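Local coordinates for twin-arginine translocation pathway signal protein (Burkholderia phytofirmans, PDB 2RJO) that binds beta-D-galactopyranose and probably works as a periplasmic sugar-binding protein with two lobes around the ligand, at residues Q5-C10 against G35-P40; T127-S132 against Q224-G229; L245-D250 against A288-K293; P253-G258 against A308-L313. One frame throughout, in Å; residues are numbered along the deposited sequence.

From the N terminus, interaction 1 closes first, bringing strand 38-42 back beside strand 7-12 after helix 18-34. Interaction 2 opens only later and spans 91 residues, seating helix 118-132 on strand 227-228 of the four-stranded parallel sheet, about 41 Å from interaction 1, centre to centre. Interaction 3 follows and touches interaction 2 through a probable hydrogen bond, V246 N to V227 O at 2.7 Å; it closes a 37-residue loop by pairing strand 248-250 antiparallel with strand 283-291 of the mixed sheet, which also holds interaction 1. Interaction 4 crosses interaction 3: 253-258 follows 245-250, and 308-313 follows 288-293, so helix 253-268 meets a late loop. Nothing nests.

Interaction 1: residues Q5-C10 against G35-P40; sequences QTTLAC and GLPYVP
L8 and L36 cross obliquely, with CD1 of L8 3.9 Å from CB of L36. The L8 CG lies anti to its carbonyl carbon (chi1 -63°), on the side of the sheet where the Y38 ring also sits. With Y38 CG anti to its backbone N (chi1 176°), the ring comes up to the neighbouring strand, with C10 CB at its edge, near the ring plane, 3.2 Å from Y38 OH; that hydroxyl also makes a weak hydrogen bond with N24 ND2. The other side of the sheet carries A9 and V39, CB to CB at 4.2 Å, and T7 CG2 meets V39 CG2 at 3.6 Å. The Y38-C10 and A9-V39 pairs lie on the two parallel strands of a right-handed beta-alpha-beta unit, L36 standing in the loop just before strand 38-42. Helix 18-34 of the unit packs on L8, C10 and Y38, while L57 of helix 47-60 packs on A9 and V39. The register is fixed by three backbone hydrogen bonds: L8 N to P37 O at 2.9 Å, V39 N to L8 O at 2.8 Å and C10 N to V39 O at 3.0 Å. Ahead of the strands, Q5 OE1 comes to 3.4 Å from P37 CD.

Interaction 2: residues T127-S132 against Q224-G229; sequences TQLFKS and QIPVTG
L129 carries the contact, inserting CD1 against P226 and CB against T228. Its CD1 comes to 3.4 Å from P226 O and 3.9 Å from P226 CB, so that one methyl meets both the carbonyl and the ring of the proline. Nearer the helix, L129 CB rests 3.8 Å from T228 CG2. The torsions account for this split: L129 CG is anti to the backbone N (chi1 174°), and chi2 of 69° turns CD1 to the proline. T228 offers its methyl because CG2 is anti to its carbonyl carbon, while OG1 stands between N and C. S132, one turn on, adds a looser touch, CB to P226 CB at 4.3 Å. No hydrogen bond spans the two segments; the evidence is for apolar packing of a helix on a sheet. The sheet is the four-stranded parallel one of a Rossmann-like lobe. Strand 227-228 is the last of the four, T228 bonded to V201 and A203 of strand 198-203, with V246 and A247 bonded along its other edge. W202 touches both L129 and T228. On the helix, Q128 O accepts S132 N at 3.1 Å and S132 OG at 3.3 Å, the two donors arriving from opposite faces of the carbonyl plane. F130 points its CB away from the strand, and its ring packs on L158, A161 and L162 of helix 149-163.

Interaction 3: residues L245-D250 against A288-K293; sequences LVASVD and ATFVTK
S248 with V291 and D250 with T289 form hydrogen-bonded antiparallel pairs around the non-hydrogen-bonded pair V249 with F290, the strand axes making an angle of 148°. V291 N reaches S248 O at 3.0 Å and nearly straight (174°), though from above the carbonyl plane; D250 N reaches T289 O at 2.9 Å. On the V249 and F290 side, V249 CG2 abuts F290 CD1 at 3.8 Å, and at the far end of the ring F290 CZ is 3.8 Å from A247 CB. The other V249 branch, CG1, meets A288 CB at 3.8 Å. On the opposite side V291 sets CG1 between its backbone N and carbonyl carbon (chi1 54°), which brings that methyl to 3.2 Å from S248 O. S248 OG turns to D206 and the backbone of G232, and T289 OG1 to R302. Since A247 and V246 also make backbone bonds with G229 and V227, 245-250 passes from one sheet to the other, consistent with an interlobe crossover of a periplasmic binding protein. Both ends carry water: one donates to V246 O at 2.7 Å and meets T292 OG1 at 2.6 Å, another links D250 O with T289 OG1. D250 O, which also accepts T289 N, is thus gripped twice, and the pairing across the strands rests on main-chain bonds supplemented by solvent.

Interaction 4: residues P253-G258 against A308-L313; sequences PFWLGG and AEWNNL
F254 holds CG anti to its backbone N (chi1 179°), as does W255, while W310 holds CG anti to its carbonyl carbon (chi1 -50°); these values direct each CG, and the six-membered ring of W310 then lies against F254, W255 and G258. The site joins the N-terminal part of helix 253-268, which packs on helix 18-34 in the N-terminal lobe of this periplasmic binding protein fold, to a late loop that makes a type I turn from E309 to N312. F254 CE2 comes to 3.6 Å from W310 CZ2. Their rings are near parallel at 27° but displaced, with the F254 centroid 5.6 Å from that of the W310 six-membered ring, which leaves little face-to-face stacking. With no side chain at G258, its CA can approach W310 CZ3 to 3.3 Å. W255 O lies in the plane of the W310 indole at its edge, 3.5 Å from CZ3. A308 CB stands over one face of that indole toward its rim, and F30 meets the same residue edge-to-face. The W255 ring has a cation-pi partner in R316. In its own plane, W255 NE1 donates to a water at 3.0 Å, and that water donates to E309 O at 2.7 Å and to N312 O at 3.1 Å.

Interaction 1: residues Q5-C10 against G35-P40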
# COMPACT_ATOMS: atom_id res chain seq x y z
N GLN A 5 -5.51 -17.76 24.39
CA GLN A 5 -6.13 -17.29 23.16
C GLN A 5 -5.08 -17.01 22.10
O GLN A 5 -3.93 -16.70 22.41
CB GLN A 5 -6.89 -15.98 23.38
CG GLN A 5 -7.65 -15.86 24.67
CD GLN A 5 -8.00 -14.42 24.94
OE1 GLN A 5 -8.83 -13.83 24.25
NE2 GLN A 5 -7.34 -13.82 25.94
N THR A 6 -5.50 -17.10 20.85
CA THR A 6 -4.61 -16.82 19.74
C THR A 6 -4.41 -15.31 19.73
O THR A 6 -5.34 -14.56 20.00
CB THR A 6 -5.24 -17.25 18.40
OG1 THR A 6 -5.26 -18.68 18.31
CG2 THR A 6 -4.43 -16.69 17.24
N THR A 7 -3.19 -14.87 19.44
CA THR A 7 -2.93 -13.44 19.40
C THR A 7 -2.94 -12.97 17.95
O THR A 7 -2.46 -13.67 17.06
CB THR A 7 -1.55 -13.09 20.04
OG1 THR A 7 -1.58 -13.41 21.43
CG2 THR A 7 -1.26 -11.61 19.91
N LEU A 8 -3.52 -11.81 17.70
CA LEU A 8 -3.54 -11.27 16.35
C LEU A 8 -2.57 -10.10 16.36
O LEU A 8 -2.63 -9.25 17.26
CB LEU A 8 -4.95 -10.81 15.97
CG LEU A 8 -6.04 -11.88 15.93
CD1 LEU A 8 -7.37 -11.26 15.55
CD2 LEU A 8 -5.67 -12.96 14.93
N ALA A 9 -1.66 -10.06 15.39
CA ALA A 9 -0.69 -8.97 15.32
C ALA A 9 -0.60 -8.40 13.91
O ALA A 9 -0.80 -9.10 12.93
CB ALA A 9 0.67 -9.45 15.77
N CYS A 10 -0.29 -7.10 13.83
CA CYS A 10 -0.17 -6.43 12.55
C CYS A 10 1.11 -5.59 12.53
O CYS A 10 1.31 -4.71 13.37
CB CYS A 10 -1.38 -5.53 12.31
SG CYS A 10 -1.45 -4.79 10.67
N GLY A 35 -13.11 -11.22 18.95
CA GLY A 35 -12.79 -11.22 20.37
C GLY A 35 -11.42 -11.76 20.73
O GLY A 35 -11.27 -12.44 21.74
N LEU A 36 -10.41 -11.48 19.91
CA LEU A 36 -9.05 -11.94 20.19
C LEU A 36 -8.12 -10.76 20.47
O LEU A 36 -8.30 -9.67 19.92
CB LEU A 36 -8.49 -12.76 19.01
CG LEU A 36 -9.22 -14.06 18.65
CD1 LEU A 36 -8.70 -14.58 17.34
CD2 LEU A 36 -9.03 -15.09 19.74
N PRO A 37 -7.14 -10.95 21.35
CA PRO A 37 -6.21 -9.85 21.67
C PRO A 37 -5.49 -9.39 20.41
O PRO A 37 -5.13 -10.19 19.54
CB PRO A 37 -5.28 -10.48 22.71
CG PRO A 37 -5.30 -11.94 22.36
CD PRO A 37 -6.76 -12.18 22.07
N TYR A 38 -5.28 -8.08 20.32
CA TYR A 38 -4.62 -7.47 19.18
C TYR A 38 -3.31 -6.80 19.56
O TYR A 38 -3.21 -6.18 20.62
CB TYR A 38 -5.55 -6.42 18.56
CG TYR A 38 -4.90 -5.68 17.44
CD1 TYR A 38 -4.46 -6.35 16.31
CD2 TYR A 38 -4.70 -4.30 17.52
CE1 TYR A 38 -3.85 -5.67 15.27
CE2 TYR A 38 -4.08 -3.60 16.48
CZ TYR A 38 -3.66 -4.30 15.35
OH TYR A 38 -3.05 -3.64 14.31
N VAL A 39 -2.30 -6.91 18.69
CA VAL A 39 -0.99 -6.33 18.94
C VAL A 39 -0.44 -5.62 17.71
O VAL A 39 -0.08 -6.25 16.72
CB VAL A 39 0.03 -7.40 19.36
CG1 VAL A 39 1.37 -6.75 19.67
CG2 VAL A 39 -0.48 -8.14 20.56
N PRO A 40 -0.40 -4.28 17.75
CA PRO A 40 0.12 -3.58 16.58
C PRO A 40 1.63 -3.45 16.70
O PRO A 40 2.15 -3.24 17.78
CB PRO A 40 -0.60 -2.23 16.64
CG PRO A 40 -0.66 -1.98 18.12
CD PRO A 40 -1.00 -3.34 18.71

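Interaction 2: residues T127-S132 against Q224-G229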
# COMPACT_ATOMS: atom_id res chain seq x y z
N THR A 127 -1.78 8.48 -16.60
CA THR A 127 -2.53 8.81 -17.80
C THR A 127 -3.51 9.94 -17.52
O THR A 127 -3.68 10.84 -18.34
CB THR A 127 -3.30 7.58 -18.33
OG1 THR A 127 -2.36 6.64 -18.86
CG2 THR A 127 -4.28 7.98 -19.42
N GLN A 128 -4.16 9.88 -16.36
CA GLN A 128 -5.11 10.92 -15.98
C GLN A 128 -4.38 12.24 -15.81
O GLN A 128 -4.90 13.29 -16.19
CB GLN A 128 -5.80 10.55 -14.67
CG GLN A 128 -6.72 11.65 -14.14
CD GLN A 128 -7.89 11.93 -15.07
OE1 GLN A 128 -8.83 11.12 -15.17
NE2 GLN A 128 -7.85 13.06 -15.76
N LEU A 129 -3.19 12.19 -15.21
CA LEU A 129 -2.39 13.38 -14.99
C LEU A 129 -1.99 14.03 -16.32
O LEU A 129 -2.10 15.25 -16.48
CB LEU A 129 -1.13 13.01 -14.20
CG LEU A 129 -0.11 14.13 -14.00
CD1 LEU A 129 -0.69 15.20 -13.07
CD2 LEU A 129 1.18 13.57 -13.42
N PHE A 130 -1.55 13.22 -17.27
CA PHE A 130 -1.14 13.76 -18.56
C PHE A 130 -2.32 14.32 -19.33
O PHE A 130 -2.16 15.26 -20.11
CB PHE A 130 -0.43 12.69 -19.39
CG PHE A 130 0.79 12.11 -18.72
CD1 PHE A 130 1.52 12.84 -17.78
CD2 PHE A 130 1.22 10.82 -19.04
CE1 PHE A 130 2.65 12.30 -17.17
CE2 PHE A 130 2.35 10.27 -18.43
CZ PHE A 130 3.07 11.01 -17.50
N LYS A 131 -3.50 13.76 -19.14
CA LYS A 131 -4.67 14.28 -19.84
C LYS A 131 -4.89 15.69 -19.31
O LYS A 131 -5.08 16.63 -20.08
CB LYS A 131 -5.92 13.43 -19.56
CG LYS A 131 -5.83 11.97 -19.97
CD LYS A 131 -5.45 11.82 -21.43
CE LYS A 131 -5.73 10.40 -21.94
NZ LYS A 131 -7.20 10.16 -22.08
N SER A 132 -4.85 15.82 -17.99
CA SER A 132 -5.06 17.12 -17.36
C SER A 132 -4.10 18.17 -17.88
O SER A 132 -4.43 19.35 -17.91
CB SER A 132 -4.89 17.01 -15.84
OG SER A 132 -5.93 16.24 -15.27
N GLN A 224 -3.05 24.72 -8.99
CA GLN A 224 -2.74 25.23 -10.33
C GLN A 224 -1.86 24.23 -11.07
O GLN A 224 -1.77 24.24 -12.30
CB GLN A 224 -2.04 26.60 -10.26
CG GLN A 224 -2.99 27.77 -9.97
CD GLN A 224 -2.28 29.11 -9.97
OE1 GLN A 224 -1.58 29.45 -10.92
NE2 GLN A 224 -2.46 29.88 -8.90
N ILE A 225 -1.21 23.37 -10.31
CA ILE A 225 -0.37 22.33 -10.87
C ILE A 225 -1.02 21.02 -10.45
O ILE A 225 -1.12 20.73 -9.25
CB ILE A 225 1.07 22.43 -10.34
CG1 ILE A 225 1.71 23.75 -10.80
CG2 ILE A 225 1.90 21.25 -10.83
CD1 ILE A 225 3.06 24.02 -10.18
N PRO A 226 -1.49 20.21 -11.42
CA PRO A 226 -2.13 18.92 -11.14
C PRO A 226 -1.18 17.90 -10.52
O PRO A 226 -0.03 17.76 -10.94
CB PRO A 226 -2.64 18.50 -12.51
CG PRO A 226 -1.62 19.05 -13.43
CD PRO A 226 -1.42 20.44 -12.87
N VAL A 227 -1.67 17.19 -9.51
CA VAL A 227 -0.87 16.20 -8.82
C VAL A 227 -1.68 14.93 -8.63
O VAL A 227 -2.91 15.00 -8.50
CB VAL A 227 -0.46 16.70 -7.44
CG1 VAL A 227 0.52 15.73 -6.80
CG2 VAL A 227 0.13 18.10 -7.55
N THR A 228 -1.01 13.79 -8.64
CA THR A 228 -1.69 12.51 -8.42
C THR A 228 -0.97 11.69 -7.35
O THR A 228 0.23 11.87 -7.10
CB THR A 228 -1.78 11.67 -9.70
OG1 THR A 228 -0.46 11.37 -10.18
CG2 THR A 228 -2.57 12.41 -10.76
N GLY A 229 -1.71 10.78 -6.72
CA GLY A 229 -1.14 9.94 -5.68
C GLY A 229 -1.69 8.54 -5.77
O GLY A 229 -2.13 8.11 -6.84

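Interaction 3: residues L245-D250 against A288-K293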
# COMPACT_ATOMS: atom_id res chain seq x y z
N LEU A 245 -5.63 17.53 -5.78
CA LEU A 245 -5.11 16.24 -6.21
C LEU A 245 -6.08 15.83 -7.31
O LEU A 245 -7.29 15.84 -7.08
CB LEU A 245 -5.16 15.24 -5.06
CG LEU A 245 -4.46 13.90 -5.27
CD1 LEU A 245 -2.95 14.09 -5.28
CD2 LEU A 245 -4.84 12.95 -4.16
N VAL A 246 -5.58 15.49 -8.49
CA VAL A 246 -6.50 15.11 -9.56
C VAL A 246 -6.93 13.64 -9.55
O VAL A 246 -7.95 13.29 -10.14
CB VAL A 246 -5.94 15.47 -10.95
CG1 VAL A 246 -5.68 16.96 -11.02
CG2 VAL A 246 -4.68 14.70 -11.23
N ALA A 247 -6.16 12.79 -8.88
CA ALA A 247 -6.51 11.38 -8.82
C ALA A 247 -5.69 10.59 -7.81
O ALA A 247 -4.60 10.99 -7.42
CB ALA A 247 -6.37 10.75 -10.20
N SER A 248 -6.24 9.45 -7.40
CA SER A 248 -5.59 8.54 -6.48
C SER A 248 -6.18 7.15 -6.72
O SER A 248 -7.03 6.97 -7.60
CB SER A 248 -5.84 8.98 -5.03
OG SER A 248 -5.16 8.15 -4.12
N VAL A 249 -5.72 6.16 -5.96
CA VAL A 249 -6.24 4.81 -6.10
C VAL A 249 -6.46 4.25 -4.70
O VAL A 249 -5.55 4.25 -3.87
CB VAL A 249 -5.27 3.92 -6.90
CG1 VAL A 249 -5.89 2.54 -7.11
CG2 VAL A 249 -4.96 4.56 -8.26
N ASP A 250 -7.68 3.80 -4.44
CA ASP A 250 -8.02 3.27 -3.12
C ASP A 250 -7.77 1.77 -2.99
O ASP A 250 -8.43 0.96 -3.66
CB ASP A 250 -9.47 3.60 -2.81
CG ASP A 250 -9.79 3.47 -1.34
OD1 ASP A 250 -8.86 3.21 -0.54
OD2 ASP A 250 -10.97 3.62 -0.98
N ALA A 288 -9.02 -2.61 -6.89
CA ALA A 288 -8.93 -1.32 -6.22
C ALA A 288 -9.90 -0.37 -6.92
O ALA A 288 -10.46 -0.71 -7.96
CB ALA A 288 -7.51 -0.79 -6.29
N THR A 289 -10.12 0.81 -6.34
CA THR A 289 -11.03 1.80 -6.92
C THR A 289 -10.29 3.07 -7.35
O THR A 289 -9.72 3.78 -6.52
CB THR A 289 -12.11 2.27 -5.90
OG1 THR A 289 -12.55 1.15 -5.13
CG2 THR A 289 -13.31 2.87 -6.63
N PHE A 290 -10.28 3.35 -8.65
CA PHE A 290 -9.63 4.55 -9.13
C PHE A 290 -10.54 5.67 -8.64
O PHE A 290 -11.75 5.60 -8.80
CB PHE A 290 -9.59 4.56 -10.65
CG PHE A 290 -8.75 5.66 -11.22
CD1 PHE A 290 -7.37 5.66 -11.04
CD2 PHE A 290 -9.33 6.69 -11.93
CE1 PHE A 290 -6.57 6.68 -11.58
CE2 PHE A 290 -8.55 7.71 -12.47
CZ PHE A 290 -7.18 7.71 -12.29
N VAL A 291 -9.96 6.71 -8.04
CA VAL A 291 -10.79 7.80 -7.52
C VAL A 291 -10.40 9.16 -8.08
O VAL A 291 -9.23 9.50 -8.17
CB VAL A 291 -10.73 7.84 -5.97
CG1 VAL A 291 -9.30 7.90 -5.50
CG2 VAL A 291 -11.49 9.05 -5.45
N THR A 292 -11.42 9.91 -8.47
CA THR A 292 -11.26 11.25 -9.03
C THR A 292 -12.45 12.07 -8.53
O THR A 292 -13.31 11.52 -7.85
CB THR A 292 -11.25 11.17 -10.57
OG1 THR A 292 -11.06 12.48 -11.11
CG2 THR A 292 -12.56 10.61 -11.08
N LYS A 293 -12.53 13.36 -8.85
CA LYS A 293 -13.64 14.16 -8.36
C LYS A 293 -15.01 13.62 -8.74
O LYS A 293 -15.99 13.87 -8.04
CB LYS A 293 -13.53 15.63 -8.81
CG LYS A 293 -12.94 16.54 -7.72
CD LYS A 293 -13.23 18.05 -7.93
CE LYS A 293 -12.33 18.67 -8.99
NZ LYS A 293 -12.60 20.15 -9.17
O HOH W 1 -10.12 14.90 -10.62
O HOH W 2 -11.06 -0.46 -3.05

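Interaction 4: residues P253-G258 against A308-L313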
# COMPACT_ATOMS: atom_id res chain seq x y z
N PRO A 253 -6.94 0.26 2.80
CA PRO A 253 -6.04 -0.23 3.84
C PRO A 253 -6.82 -0.81 5.01
O PRO A 253 -6.43 -1.83 5.58
CB PRO A 253 -5.22 1.01 4.21
CG PRO A 253 -6.09 2.16 3.76
CD PRO A 253 -6.65 1.67 2.47
N PHE A 254 -7.94 -0.18 5.36
CA PHE A 254 -8.76 -0.70 6.44
C PHE A 254 -9.07 -2.17 6.16
O PHE A 254 -8.77 -3.04 6.96
CB PHE A 254 -10.07 0.08 6.51
CG PHE A 254 -11.00 -0.40 7.59
CD1 PHE A 254 -10.95 0.16 8.86
CD2 PHE A 254 -11.93 -1.40 7.33
CE1 PHE A 254 -11.82 -0.27 9.87
CE2 PHE A 254 -12.80 -1.84 8.33
CZ PHE A 254 -12.75 -1.27 9.61
N TRP A 255 -9.67 -2.44 5.00
CA TRP A 255 -10.00 -3.80 4.60
C TRP A 255 -8.75 -4.70 4.57
O TRP A 255 -8.78 -5.84 5.05
CB TRP A 255 -10.65 -3.80 3.22
CG TRP A 255 -10.93 -5.17 2.71
CD1 TRP A 255 -11.95 -5.99 3.09
CD2 TRP A 255 -10.16 -5.90 1.75
NE1 TRP A 255 -11.86 -7.19 2.42
CE2 TRP A 255 -10.76 -7.16 1.60
CE3 TRP A 255 -9.00 -5.61 1.01
CZ2 TRP A 255 -10.26 -8.13 0.73
CZ3 TRP A 255 -8.50 -6.58 0.14
CH2 TRP A 255 -9.13 -7.82 0.01
N LEU A 256 -7.67 -4.19 3.99
CA LEU A 256 -6.44 -4.96 3.91
C LEU A 256 -5.98 -5.40 5.29
O LEU A 256 -5.59 -6.55 5.48
CB LEU A 256 -5.33 -4.13 3.26
CG LEU A 256 -5.27 -4.14 1.74
CD1 LEU A 256 -4.33 -3.05 1.25
CD2 LEU A 256 -4.82 -5.51 1.28
N GLY A 257 -6.04 -4.47 6.25
CA GLY A 257 -5.62 -4.76 7.61
C GLY A 257 -6.39 -5.87 8.31
O GLY A 257 -5.80 -6.67 9.05
N GLY A 258 -7.69 -5.92 8.07
CA GLY A 258 -8.51 -6.94 8.70
C GLY A 258 -8.57 -8.25 7.95
O GLY A 258 -8.47 -9.31 8.57
N ALA A 308 -17.24 -4.02 7.07
CA ALA A 308 -16.21 -5.02 7.36
C ALA A 308 -16.60 -6.45 6.94
O ALA A 308 -17.08 -7.23 7.77
CB ALA A 308 -15.90 -4.98 8.86
N GLU A 309 -16.36 -6.79 5.68
CA GLU A 309 -16.69 -8.11 5.12
C GLU A 309 -15.70 -9.23 5.43
O GLU A 309 -15.46 -10.11 4.60
CB GLU A 309 -16.83 -8.00 3.60
CG GLU A 309 -17.94 -7.06 3.16
CD GLU A 309 -19.29 -7.60 3.51
OE1 GLU A 309 -19.69 -8.62 2.90
OE2 GLU A 309 -19.95 -7.02 4.41
N TRP A 310 -15.14 -9.20 6.64
CA TRP A 310 -14.15 -10.16 7.11
C TRP A 310 -14.40 -11.63 6.72
O TRP A 310 -13.46 -12.36 6.38
CB TRP A 310 -14.04 -10.04 8.62
CG TRP A 310 -13.85 -8.61 9.12
CD1 TRP A 310 -14.43 -8.04 10.22
CD2 TRP A 310 -12.98 -7.60 8.57
NE1 TRP A 310 -13.98 -6.75 10.39
CE2 TRP A 310 -13.09 -6.46 9.39
CE3 TRP A 310 -12.13 -7.55 7.46
CZ2 TRP A 310 -12.37 -5.29 9.14
CZ3 TRP A 310 -11.42 -6.39 7.21
CH2 TRP A 310 -11.55 -5.27 8.04
N ASN A 311 -15.65 -12.06 6.77
CA ASN A 311 -16.03 -13.43 6.45
C ASN A 311 -15.83 -13.83 4.98
O ASN A 311 -15.52 -14.98 4.67
CB ASN A 311 -17.51 -13.64 6.81
CG ASN A 311 -18.43 -12.59 6.16
OD1 ASN A 311 -18.58 -11.46 6.68
ND2 ASN A 311 -19.03 -12.95 5.02
N ASN A 312 -16.01 -12.87 4.08
CA ASN A 312 -15.89 -13.11 2.64
C ASN A 312 -14.45 -12.92 2.13
O ASN A 312 -14.16 -11.96 1.43
CB ASN A 312 -16.82 -12.15 1.92
CG ASN A 312 -17.24 -12.66 0.57
OD1 ASN A 312 -16.41 -13.12 -0.22
ND2 ASN A 312 -18.54 -12.60 0.30
N LEU A 313 -13.58 -13.87 2.46
CA LEU A 313 -12.16 -13.83 2.11
C LEU A 313 -11.69 -13.49 0.69
O LEU A 313 -10.74 -12.72 0.54
CB LEU A 313 -11.49 -15.14 2.54
CG LEU A 313 -11.69 -15.54 4.01
CD1 LEU A 313 -10.86 -16.78 4.34
CD2 LEU A 313 -11.28 -14.39 4.90
O HOH W 3 -14.15 -9.05 2.53